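Local coordinates for Ras-associated and pleckstrin homology domains-containing protein 1 (PDB 4GN1), which mediates localized membrane signals, is implicated in regulating lamellipodial dynamics and targets the Ena/VASP proteins EVL and VASP to the leading edge, at residues M58-E63 against H182-Y187; C202-H207 against Q215-L220; E51-L56 against Q209-S214. All coordinates share one frame; numbering follows the deposited sequence.

Interaction 1: M58-E63 against H182-Y187. With MLI (malonate ion), chain E.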
loop_
_atom_site.group_PDB
_atom_site.type_symbol
_atom_site.label_atom_id
_atom_site.label_comp_id
_atom_site.label_asym_id
_atom_site.label_seq_id
_atom_site.Cartn_x
_atom_site.Cartn_y
_atom_site.Cartn_z
ATOM N N MET A 58 -2.628 0.670 -12.039
ATOM C CA MET A 58 -2.561 0.266 -10.647
ATOM C C MET A 58 -2.918 1.452 -9.742
ATOM O O MET A 58 -3.108 2.574 -10.219
ATOM C CB MET A 58 -1.155 -0.289 -10.338
ATOM C CG MET A 58 -0.061 0.738 -10.562
ATOM S SD MET A 58 1.612 0.157 -10.253
ATOM C CE MET A 58 1.970 -0.630 -11.819
ATOM N N GLU A 59 -3.002 1.234 -8.437
ATOM C CA GLU A 59 -3.404 2.336 -7.578
ATOM C C GLU A 59 -2.911 2.149 -6.160
ATOM O O GLU A 59 -2.709 1.019 -5.728
ATOM C CB GLU A 59 -4.926 2.462 -7.574
ATOM C CG GLU A 59 -5.606 1.297 -6.884
ATOM C CD GLU A 59 -7.099 1.488 -6.685
ATOM O OE1 GLU A 59 -7.751 2.147 -7.552
ATOM O OE2 GLU A 59 -7.605 0.941 -5.658
ATOM N N ARG A 60 -2.715 3.243 -5.425
ATOM C CA ARG A 60 -2.429 3.109 -4.008
ATOM C C ARG A 60 -3.173 4.132 -3.185
ATOM O O ARG A 60 -3.492 5.237 -3.660
ATOM C CB ARG A 60 -0.918 3.176 -3.723
ATOM C CG ARG A 60 -0.210 4.498 -4.003
ATOM C CD ARG A 60 1.269 4.469 -3.535
ATOM N NE ARG A 60 1.845 5.814 -3.476
ATOM C CZ ARG A 60 2.081 6.487 -2.339
ATOM N NH1 ARG A 60 1.822 5.948 -1.148
ATOM N NH2 ARG A 60 2.587 7.715 -2.386
ATOM N N ILE A 61 -3.466 3.749 -1.953
ATOM C CA ILE A 61 -3.971 4.679 -0.972
ATOM C C ILE A 61 -2.759 5.360 -0.350
ATOM O O ILE A 61 -1.886 4.695 0.188
ATOM C CB ILE A 61 -4.781 3.950 0.105
ATOM C CG1 ILE A 61 -5.913 3.157 -0.533
ATOM C CG2 ILE A 61 -5.297 4.924 1.176
ATOM C CD1 ILE A 61 -6.280 1.898 0.227
ATOM N N PHE A 62 -2.683 6.682 -0.475
ATOM C CA PHE A 62 -1.621 7.461 0.158
ATOM C C PHE A 62 -1.682 7.226 1.641
ATOM O O PHE A 62 -2.776 7.041 2.173
ATOM C CB PHE A 62 -1.862 8.951 -0.046
ATOM C CG PHE A 62 -1.604 9.428 -1.431
ATOM C CD1 PHE A 62 -0.322 9.450 -1.940
ATOM C CD2 PHE A 62 -2.642 9.867 -2.222
ATOM C CE1 PHE A 62 -0.075 9.903 -3.217
ATOM C CE2 PHE A 62 -2.400 10.335 -3.502
ATOM C CZ PHE A 62 -1.114 10.359 -3.994
ATOM N N GLU A 63 -0.527 7.242 2.311
ATOM C CA GLU A 63 -0.549 7.353 3.762
ATOM C C GLU A 63 -0.784 8.824 4.131
ATOM O O GLU A 63 -0.333 9.759 3.435
ATOM C CB GLU A 63 0.731 6.809 4.416
ATOM C CG GLU A 63 1.229 5.465 3.864
ATOM C CD GLU A 63 0.237 4.307 4.008
ATOM O OE1 GLU A 63 0.347 3.366 3.174
ATOM O OE2 GLU A 63 -0.614 4.294 4.949
ATOM N N HIS A 182 12.762 3.123 -1.067
ATOM C CA HIS A 182 12.364 3.988 -2.185
ATOM C C HIS A 182 11.425 3.299 -3.136
ATOM O O HIS A 182 11.478 3.544 -4.348
ATOM C CB HIS A 182 13.597 4.558 -2.930
ATOM C CG HIS A 182 14.613 5.215 -2.008
ATOM N ND1 HIS A 182 14.375 6.397 -1.368
ATOM C CD2 HIS A 182 15.885 4.804 -1.612
ATOM C CE1 HIS A 182 15.436 6.714 -0.616
ATOM N NE2 HIS A 182 16.362 5.739 -0.762
ATOM N N VAL A 183 10.586 2.410 -2.605
ATOM C CA VAL A 183 9.462 1.883 -3.368
ATOM C C VAL A 183 8.148 2.043 -2.597
ATOM O O VAL A 183 8.076 1.810 -1.379
ATOM C CB VAL A 183 9.632 0.395 -3.806
ATOM C CG1 VAL A 183 10.902 0.199 -4.634
ATOM C CG2 VAL A 183 9.585 -0.562 -2.616
ATOM N N ASN A 184 7.123 2.462 -3.324
ATOM C CA ASN A 184 5.772 2.428 -2.838
ATOM C C ASN A 184 5.156 1.098 -3.253
ATOM O O ASN A 184 5.697 0.402 -4.111
ATOM C CB ASN A 184 4.987 3.598 -3.428
ATOM C CG ASN A 184 5.470 4.934 -2.917
ATOM O OD1 ASN A 184 6.024 5.029 -1.816
ATOM N ND2 ASN A 184 5.252 5.982 -3.700
ATOM N N VAL A 185 4.039 0.742 -2.637
ATOM C CA VAL A 185 3.367 -0.490 -2.948
ATOM C C VAL A 185 1.983 -0.112 -3.447
ATOM O O VAL A 185 1.377 0.824 -2.942
ATOM C CB VAL A 185 3.377 -1.508 -1.751
ATOM C CG1 VAL A 185 2.712 -0.967 -0.487
ATOM C CG2 VAL A 185 2.703 -2.803 -2.149
ATOM N N TYR A 186 1.509 -0.821 -4.460
ATOM C CA TYR A 186 0.250 -0.486 -5.134
ATOM C C TYR A 186 -0.551 -1.761 -5.256
ATOM O O TYR A 186 0.006 -2.854 -5.118
ATOM C CB TYR A 186 0.530 0.060 -6.541
ATOM C CG TYR A 186 1.543 1.195 -6.575
ATOM C CD1 TYR A 186 2.886 0.960 -6.295
ATOM C CD2 TYR A 186 1.152 2.509 -6.886
ATOM C CE1 TYR A 186 3.800 1.981 -6.305
ATOM C CE2 TYR A 186 2.071 3.549 -6.894
ATOM C CZ TYR A 186 3.397 3.273 -6.607
ATOM O OH TYR A 186 4.358 4.275 -6.617
ATOM N N TYR A 187 -1.851 -1.620 -5.509
ATOM C CA TYR A 187 -2.683 -2.717 -6.014
ATOM C C TYR A 187 -2.803 -2.607 -7.516
ATOM O O TYR A 187 -3.056 -1.523 -8.043
ATOM C CB TYR A 187 -4.087 -2.654 -5.443
ATOM C CG TYR A 187 -4.175 -2.790 -3.945
ATOM C CD1 TYR A 187 -4.016 -4.035 -3.321
ATOM C CD2 TYR A 187 -4.446 -1.675 -3.138
ATOM C CE1 TYR A 187 -4.117 -4.161 -1.947
ATOM C CE2 TYR A 187 -4.549 -1.797 -1.752
ATOM C CZ TYR A 187 -4.376 -3.038 -1.169
ATOM O OH TYR A 187 -4.464 -3.166 0.201
HETATM C C1 MLI E . 3.546 8.864 -7.283
HETATM C C2 MLI E . 3.708 9.440 -5.875
HETATM C C3 MLI E . 3.672 7.339 -7.266
HETATM O O6 MLI E . 4.670 10.193 -5.657
HETATM O O7 MLI E . 2.895 9.153 -4.956
HETATM O O8 MLI E . 3.835 6.763 -6.178
HETATM O O9 MLI E . 3.603 6.684 -8.336
#
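Arg60 lays its aliphatic chain across one face of the Tyr186 ring. The chain leaves the backbone with CG between the backbone N and the carbonyl carbon and then runs extended to NE. Its CD makes a CH-pi contact, 4.0 Å from the Tyr186 ring centroid and offset toward the rim near CE2. The guanidinium beyond is turned 79° from the plane of that ring. It crosses the Asn184 amide at a shallower tilt, the two planes 30° apart. ND2 of Asn184 sits over one guanidinium face, 3.4 Å from Arg60 NE. Both atoms are donors, so no bond joins them.

The donors share a malonate ion, probably from the crystallisation liquor. Arg60 NH2 gives a nearly straight bond in the guanidinium plane to malonate O7 at 3.0 Å. The other carboxylate's O8 takes Asn184 ND2, Tyr186 OH at 2.6 Å and a weak bond from Arg60 NE. Lys206 and Asn74 also bind the malonate. Glu51 and Glu66 form salt bridges with Arg60, so its charge has protein partners as well.

Met58 reaches the Tyr186 ring obliquely near CG, its SD 4.3 Å from the centroid. This is a Met-aromatic contact.

The backbones meet at one antiparallel hydrogen-bonded pair, Glu59 with Tyr187. Glu59 N to Tyr187 O and Tyr187 N to Glu59 O are both 2.8 Å. The short strand segments cross steeply, with 118° between their directions, and only this one pair is bridged. The carboxylate of Glu59 turns to Arg88.

Strand 58-61 belongs to the ubiquitin-like Ras-association domain and strand 184-188 to the pleckstrin homology domain. The site is thus an interdomain beta bridge, with an anion-binding cluster of polar side chains beside it, in the joined RA-PH unit of this MRL family protein.

Interaction 2: C202-H207 against Q215-L220; sequences CLVLKH and QYIKYL
Leu203 and Leu220 face each other as an antiparallel hydrogen-bonded pair. CD2 of Leu203 rests on CB of Leu220 at 3.6 Å. On the same face, CD1 of Leu220 meets CD1 of Leu205 at 4.0 Å. The other face carries Val204 and Tyr219. Val204 CG1 is anti to the backbone N (chi1 -179°) and touches Ile217 CG2 at 3.4 Å. Its second methyl, CG2, lies beside Tyr219 CD1.

Four backbone bonds set this register. Leu203 and Leu220 exchange two, and Leu205 and Lys218 exchange two more. Lys218 N bonds to Leu205 O at 3.0 Å. Beyond Leu205 and Lys218 a water links the two segments. It accepts from His207 N at 2.9 Å and donates to Tyr216 O. Lys206 bends back at its end, and NZ bonds to His207 O at 2.7 Å. This NZ also meets Tyr186 OH and a malonate.

The contact is a beta hairpin of the PH domain. Helix 225-240 covers Leu203 and Leu205 through Leu228, Val232 and Ile235. Strand 184-188 pairs with the other edge of 202-206, and strand 135-141 lies beyond 218-221.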
loop_
_atom_site.group_PDB
_atom_site.type_symbol
_atom_site.label_atom_id
_atom_site.label_comp_id
_atom_site.label_asym_id
_atom_site.label_seq_id
_atom_site.Cartn_x
_atom_site.Cartn_y
_atom_site.Cartn_z
ATOM N N CYS A 202 -3.143 -8.944 -6.898
ATOM C CA CYS A 202 -1.828 -8.471 -7.318
ATOM C C CYS A 202 -1.350 -7.211 -6.609
ATOM O O CYS A 202 -2.089 -6.221 -6.495
ATOM C CB CYS A 202 -1.826 -8.191 -8.820
ATOM S SG CYS A 202 -1.895 -9.642 -9.879
ATOM N N LEU A 203 -0.091 -7.240 -6.174
ATOM C CA LEU A 203 0.590 -6.038 -5.665
ATOM C C LEU A 203 1.808 -5.646 -6.538
ATOM O O LEU A 203 2.419 -6.501 -7.184
ATOM C CB LEU A 203 1.000 -6.225 -4.212
ATOM C CG LEU A 203 2.047 -7.300 -3.897
ATOM C CD1 LEU A 203 2.771 -6.917 -2.609
ATOM C CD2 LEU A 203 1.428 -8.675 -3.755
ATOM N N VAL A 204 2.143 -4.356 -6.553
ATOM C CA VAL A 204 3.175 -3.824 -7.424
ATOM C C VAL A 204 4.053 -2.946 -6.565
ATOM O O VAL A 204 3.553 -2.157 -5.755
ATOM C CB VAL A 204 2.605 -2.970 -8.597
ATOM C CG1 VAL A 204 3.715 -2.450 -9.505
ATOM C CG2 VAL A 204 1.611 -3.748 -9.443
ATOM N N LEU A 205 5.366 -3.114 -6.728
ATOM C CA LEU A 205 6.369 -2.283 -6.052
ATOM C C LEU A 205 7.173 -1.522 -7.104
ATOM O O LEU A 205 7.675 -2.110 -8.062
ATOM C CB LEU A 205 7.275 -3.141 -5.185
ATOM C CG LEU A 205 6.570 -4.083 -4.220
ATOM C CD1 LEU A 205 7.380 -5.347 -4.106
ATOM C CD2 LEU A 205 6.437 -3.454 -2.854
ATOM N N LYS A 206 7.210 -0.203 -6.961
ATOM C CA LYS A 206 8.031 0.658 -7.823
ATOM C C LYS A 206 8.401 1.948 -7.121
ATOM O O LYS A 206 7.701 2.400 -6.216
ATOM C CB LYS A 206 7.336 0.996 -9.154
ATOM C CG LYS A 206 6.083 1.853 -9.018
ATOM C CD LYS A 206 5.811 2.638 -10.298
ATOM C CE LYS A 206 4.893 3.824 -10.015
ATOM N NZ LYS A 206 5.627 4.856 -9.238
ATOM N N HIS A 207 9.521 2.516 -7.559
ATOM C CA HIS A 207 9.933 3.859 -7.208
ATOM C C HIS A 207 8.837 4.850 -7.539
ATOM O O HIS A 207 8.213 4.758 -8.599
ATOM C CB HIS A 207 11.221 4.209 -7.955
ATOM C CG HIS A 207 11.892 5.463 -7.457
ATOM N ND1 HIS A 207 11.373 6.695 -7.653
ATOM C CD2 HIS A 207 13.073 5.642 -6.747
ATOM C CE1 HIS A 207 12.173 7.613 -7.085
ATOM N NE2 HIS A 207 13.216 6.965 -6.539
ATOM N N GLN A 215 11.277 -2.247 -16.464
ATOM C CA GLN A 215 11.732 -3.541 -15.959
ATOM C C GLN A 215 11.990 -3.542 -14.430
ATOM O O GLN A 215 12.068 -4.616 -13.822
ATOM C CB GLN A 215 13.000 -3.991 -16.732
ATOM C CG GLN A 215 14.183 -3.023 -16.585
ATOM C CD GLN A 215 15.418 -3.345 -17.430
ATOM O OE1 GLN A 215 16.315 -2.521 -17.539
ATOM N NE2 GLN A 215 15.467 -4.531 -18.019
ATOM N N TYR A 216 12.121 -2.347 -13.839
ATOM C CA TYR A 216 12.391 -2.155 -12.399
ATOM C C TYR A 216 11.108 -2.111 -11.564
ATOM O O TYR A 216 11.136 -1.959 -10.340
ATOM C CB TYR A 216 13.211 -0.882 -12.162
ATOM C CG TYR A 216 14.437 -0.765 -13.025
ATOM C CD1 TYR A 216 14.618 0.331 -13.857
ATOM C CD2 TYR A 216 15.415 -1.758 -13.021
ATOM C CE1 TYR A 216 15.739 0.455 -14.659
ATOM C CE2 TYR A 216 16.538 -1.645 -13.821
ATOM C CZ TYR A 216 16.691 -0.532 -14.640
ATOM O OH TYR A 216 17.804 -0.423 -15.450
ATOM N N ILE A 217 9.978 -2.214 -12.245
ATOM C CA ILE A 217 8.706 -2.401 -11.598
ATOM C C ILE A 217 8.615 -3.894 -11.288
ATOM O O ILE A 217 8.873 -4.708 -12.161
ATOM C CB ILE A 217 7.549 -1.964 -12.525
ATOM C CG1 ILE A 217 7.732 -0.490 -12.970
ATOM C CG2 ILE A 217 6.229 -2.164 -11.828
ATOM C CD1 ILE A 217 6.808 -0.005 -14.076
ATOM N N LYS A 218 8.270 -4.236 -10.045
ATOM C CA LYS A 218 8.094 -5.621 -9.626
ATOM C C LYS A 218 6.611 -5.956 -9.489
ATOM O O LYS A 218 5.858 -5.221 -8.836
ATOM C CB LYS A 218 8.790 -5.846 -8.293
ATOM C CG LYS A 218 10.283 -5.601 -8.331
ATOM C CD LYS A 218 10.948 -6.615 -9.238
ATOM C CE LYS A 218 12.461 -6.521 -9.206
ATOM N NZ LYS A 218 13.012 -7.169 -10.423
ATOM N N TYR A 219 6.202 -7.069 -10.103
ATOM C CA TYR A 219 4.805 -7.506 -10.067
ATOM C C TYR A 219 4.624 -8.815 -9.326
ATOM O O TYR A 219 5.262 -9.806 -9.657
ATOM C CB TYR A 219 4.276 -7.679 -11.475
ATOM C CG TYR A 219 4.326 -6.437 -12.314
ATOM C CD1 TYR A 219 3.198 -5.686 -12.499
ATOM C CD2 TYR A 219 5.504 -6.037 -12.946
ATOM C CE1 TYR A 219 3.216 -4.560 -13.290
ATOM C CE2 TYR A 219 5.543 -4.903 -13.741
ATOM C CZ TYR A 219 4.391 -4.166 -13.903
ATOM O OH TYR A 219 4.369 -3.037 -14.668
ATOM N N LEU A 220 3.741 -8.820 -8.335
ATOM C CA LEU A 220 3.506 -10.007 -7.523
ATOM C C LEU A 220 2.027 -10.400 -7.540
ATOM O O LEU A 220 1.146 -9.530 -7.533
ATOM C CB LEU A 220 3.971 -9.773 -6.090
ATOM C CG LEU A 220 5.460 -9.522 -5.913
ATOM C CD1 LEU A 220 5.806 -9.041 -4.503
ATOM C CD2 LEU A 220 6.238 -10.774 -6.271
HETATM O O HOH W 1 11.422 0.875 -8.960
#

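Interaction 3: E51-L56 against Q209-S214; sequences ETVSEL and QIQKKS
Glu55 and Leu56 meet Gln211 to Lys213 in a loop-to-loop contact between two domains. The first pair lies just after strand 47-53 of the ubiquitin-like Ras-association domain. The second group belongs to the long loop of the PH-domain hairpin formed by strands 202-206 and 218-221. Much of the contact is side-chain packing, with a water between the two backbones.

Glu55 places CB 3.1 Å from Gln211 O. Its side chain bends at chi2 (-65°) and runs alongside Lys212, pointing the same way, with OE1 3.8 Å from Lys212 CB. Leu56 brings CD2 against the backbone of Lys212, 4.0 Å from its carbonyl carbon. Leu56 also touches Ile217 and Lys206 of the hairpin.

Val53 and Gln211 cross at about a right angle, CG1 of Val53 lying 4.0 Å from Gln211 OE1. That OE1 accepts a bond from Asn81, while NE2 of Gln211 is held by Pro208 O. The two bonds fix the amide beside Val53.

Lys213 bends its chain back to put NZ 3.0 Å from Glu55 O. One water accepts from Glu55 N at 2.8 Å and donates weakly to Gln211 O.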
loop_
_atom_site.group_PDB
_atom_site.type_symbol
_atom_site.label_atom_id
_atom_site.label_comp_id
_atom_site.label_asym_id
_atom_site.label_seq_id
_atom_site.Cartn_x
_atom_site.Cartn_y
_atom_site.Cartn_z
ATOM N N GLU A 51 -4.429 7.385 -5.465
ATOM C CA GLU A 51 -3.913 7.772 -6.795
ATOM C C GLU A 51 -3.907 6.572 -7.721
ATOM O O GLU A 51 -3.635 5.452 -7.268
ATOM C CB GLU A 51 -2.517 8.442 -6.728
ATOM C CG GLU A 51 -1.334 7.534 -6.395
ATOM C CD GLU A 51 0.003 8.264 -6.338
ATOM O OE1 GLU A 51 0.911 7.782 -5.648
ATOM O OE2 GLU A 51 0.168 9.327 -6.959
ATOM N N THR A 52 -4.256 6.783 -8.988
ATOM C CA THR A 52 -4.014 5.757 -9.979
ATOM C C THR A 52 -2.744 6.136 -10.736
ATOM O O THR A 52 -2.474 7.333 -10.927
ATOM C CB THR A 52 -5.178 5.566 -10.993
ATOM O OG1 THR A 52 -5.285 6.724 -11.844
ATOM C CG2 THR A 52 -6.518 5.243 -10.294
ATOM N N VAL A 53 -1.946 5.134 -11.114
ATOM C CA VAL A 53 -0.865 5.341 -12.073
ATOM C C VAL A 53 -1.375 4.789 -13.385
ATOM O O VAL A 53 -1.510 3.578 -13.570
ATOM C CB VAL A 53 0.469 4.712 -11.641
ATOM C CG1 VAL A 53 1.534 4.995 -12.684
ATOM C CG2 VAL A 53 0.915 5.298 -10.303
ATOM N N SER A 54 -1.713 5.713 -14.277
ATOM C CA SER A 54 -2.534 5.421 -15.438
ATOM C C SER A 54 -1.845 4.555 -16.495
ATOM O O SER A 54 -2.476 3.679 -17.069
ATOM C CB SER A 54 -3.010 6.724 -16.063
ATOM O OG SER A 54 -4.108 6.459 -16.902
ATOM N N GLU A 55 -0.562 4.810 -16.749
ATOM C CA GLU A 55 0.258 4.013 -17.655
ATOM C C GLU A 55 0.400 2.550 -17.265
ATOM O O GLU A 55 0.762 1.703 -18.101
ATOM C CB GLU A 55 1.657 4.612 -17.715
ATOM C CG GLU A 55 1.877 5.519 -18.909
ATOM C CD GLU A 55 1.790 4.742 -20.212
ATOM O OE1 GLU A 55 2.697 3.929 -20.501
ATOM O OE2 GLU A 55 0.801 4.932 -20.942
ATOM N N LEU A 56 0.134 2.256 -15.994
ATOM C CA LEU A 56 0.485 0.984 -15.402
ATOM C C LEU A 56 -0.707 0.318 -14.747
ATOM O O LEU A 56 -0.564 -0.748 -14.138
ATOM C CB LEU A 56 1.564 1.202 -14.357
ATOM C CG LEU A 56 2.955 1.612 -14.858
ATOM C CD1 LEU A 56 3.881 1.965 -13.692
ATOM C CD2 LEU A 56 3.575 0.544 -15.768
ATOM N N GLN A 209 9.030 7.727 -8.699
ATOM C CA GLN A 209 9.318 8.514 -9.913
ATOM C C GLN A 209 9.082 7.813 -11.249
ATOM O O GLN A 209 9.033 8.474 -12.283
ATOM C CB GLN A 209 10.740 9.098 -9.870
ATOM C CG GLN A 209 10.890 10.139 -8.766
ATOM C CD GLN A 209 12.143 10.976 -8.874
ATOM O OE1 GLN A 209 13.114 10.727 -8.178
ATOM N NE2 GLN A 209 12.122 11.985 -9.740
ATOM N N ILE A 210 8.958 6.489 -11.236
ATOM C CA ILE A 210 8.685 5.747 -12.457
ATOM C C ILE A 210 7.191 5.822 -12.765
ATOM O O ILE A 210 6.352 5.561 -11.907
ATOM C CB ILE A 210 9.173 4.300 -12.348
ATOM C CG1 ILE A 210 10.691 4.280 -12.439
ATOM C CG2 ILE A 210 8.530 3.429 -13.406
ATOM C CD1 ILE A 210 11.318 2.970 -12.021
ATOM N N GLN A 211 6.873 6.201 -13.999
ATOM C CA GLN A 211 5.504 6.532 -14.374
ATOM C C GLN A 211 5.044 5.799 -15.628
ATOM O O GLN A 211 3.896 5.934 -16.024
ATOM C CB GLN A 211 5.356 8.051 -14.559
ATOM C CG GLN A 211 5.462 8.851 -13.266
ATOM C CD GLN A 211 4.280 8.607 -12.340
ATOM O OE1 GLN A 211 3.117 8.683 -12.766
ATOM N NE2 GLN A 211 4.570 8.278 -11.076
ATOM N N LYS A 212 5.937 5.035 -16.247
ATOM C CA LYS A 212 5.605 4.233 -17.428
ATOM C C LYS A 212 6.332 2.890 -17.365
ATOM O O LYS A 212 6.932 2.564 -16.335
ATOM C CB LYS A 212 5.925 4.984 -18.737
ATOM C CG LYS A 212 7.344 5.503 -18.830
ATOM C CD LYS A 212 7.692 6.022 -20.216
ATOM C CE LYS A 212 9.186 6.351 -20.290
ATOM N NZ LYS A 212 9.763 6.180 -21.658
ATOM N N LYS A 213 6.271 2.122 -18.458
ATOM C CA LYS A 213 6.736 0.733 -18.455
ATOM C C LYS A 213 8.208 0.685 -18.093
ATOM O O LYS A 213 9.029 1.417 -18.657
ATOM C CB LYS A 213 6.504 0.033 -19.806
ATOM C CG LYS A 213 5.044 -0.105 -20.240
ATOM C CD LYS A 213 4.356 -1.362 -19.694
ATOM C CE LYS A 213 2.932 -1.504 -20.229
ATOM N NZ LYS A 213 1.972 -0.536 -19.613
ATOM N N SER A 214 8.538 -0.166 -17.138
ATOM C CA SER A 214 9.912 -0.299 -16.712
ATOM C C SER A 214 10.109 -1.692 -16.152
ATOM O O SER A 214 9.218 -2.242 -15.476
ATOM C CB SER A 214 10.292 0.794 -15.678
ATOM O OG SER A 214 11.684 0.787 -15.383
HETATM O O HOH W 2 0.736 7.066 -15.816
#

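From the N terminus, 51-56 comes first and 58-63 follows directly, on the neighbouring strand of the Ras-association domain. The chain then enters the PH domain and returns at 182-187, where interaction 1 closes a loop of 118 residues. Interaction 2 opens afterwards at 202-207, so these two lie in series. Interaction 3 closes next, at 209-214, with interaction 1 nested inside its loop. The hairpin of interaction 2 closes last, at 215-220, so interactions 2 and 3 cross. Interactions 1 and 3 join the two domains at the strand pair and at the hairpin loop. Interaction 2 lies within the PH domain. A probable backbone hydrogen bond between Tyr186 and Val204 connects interactions 1 and 2.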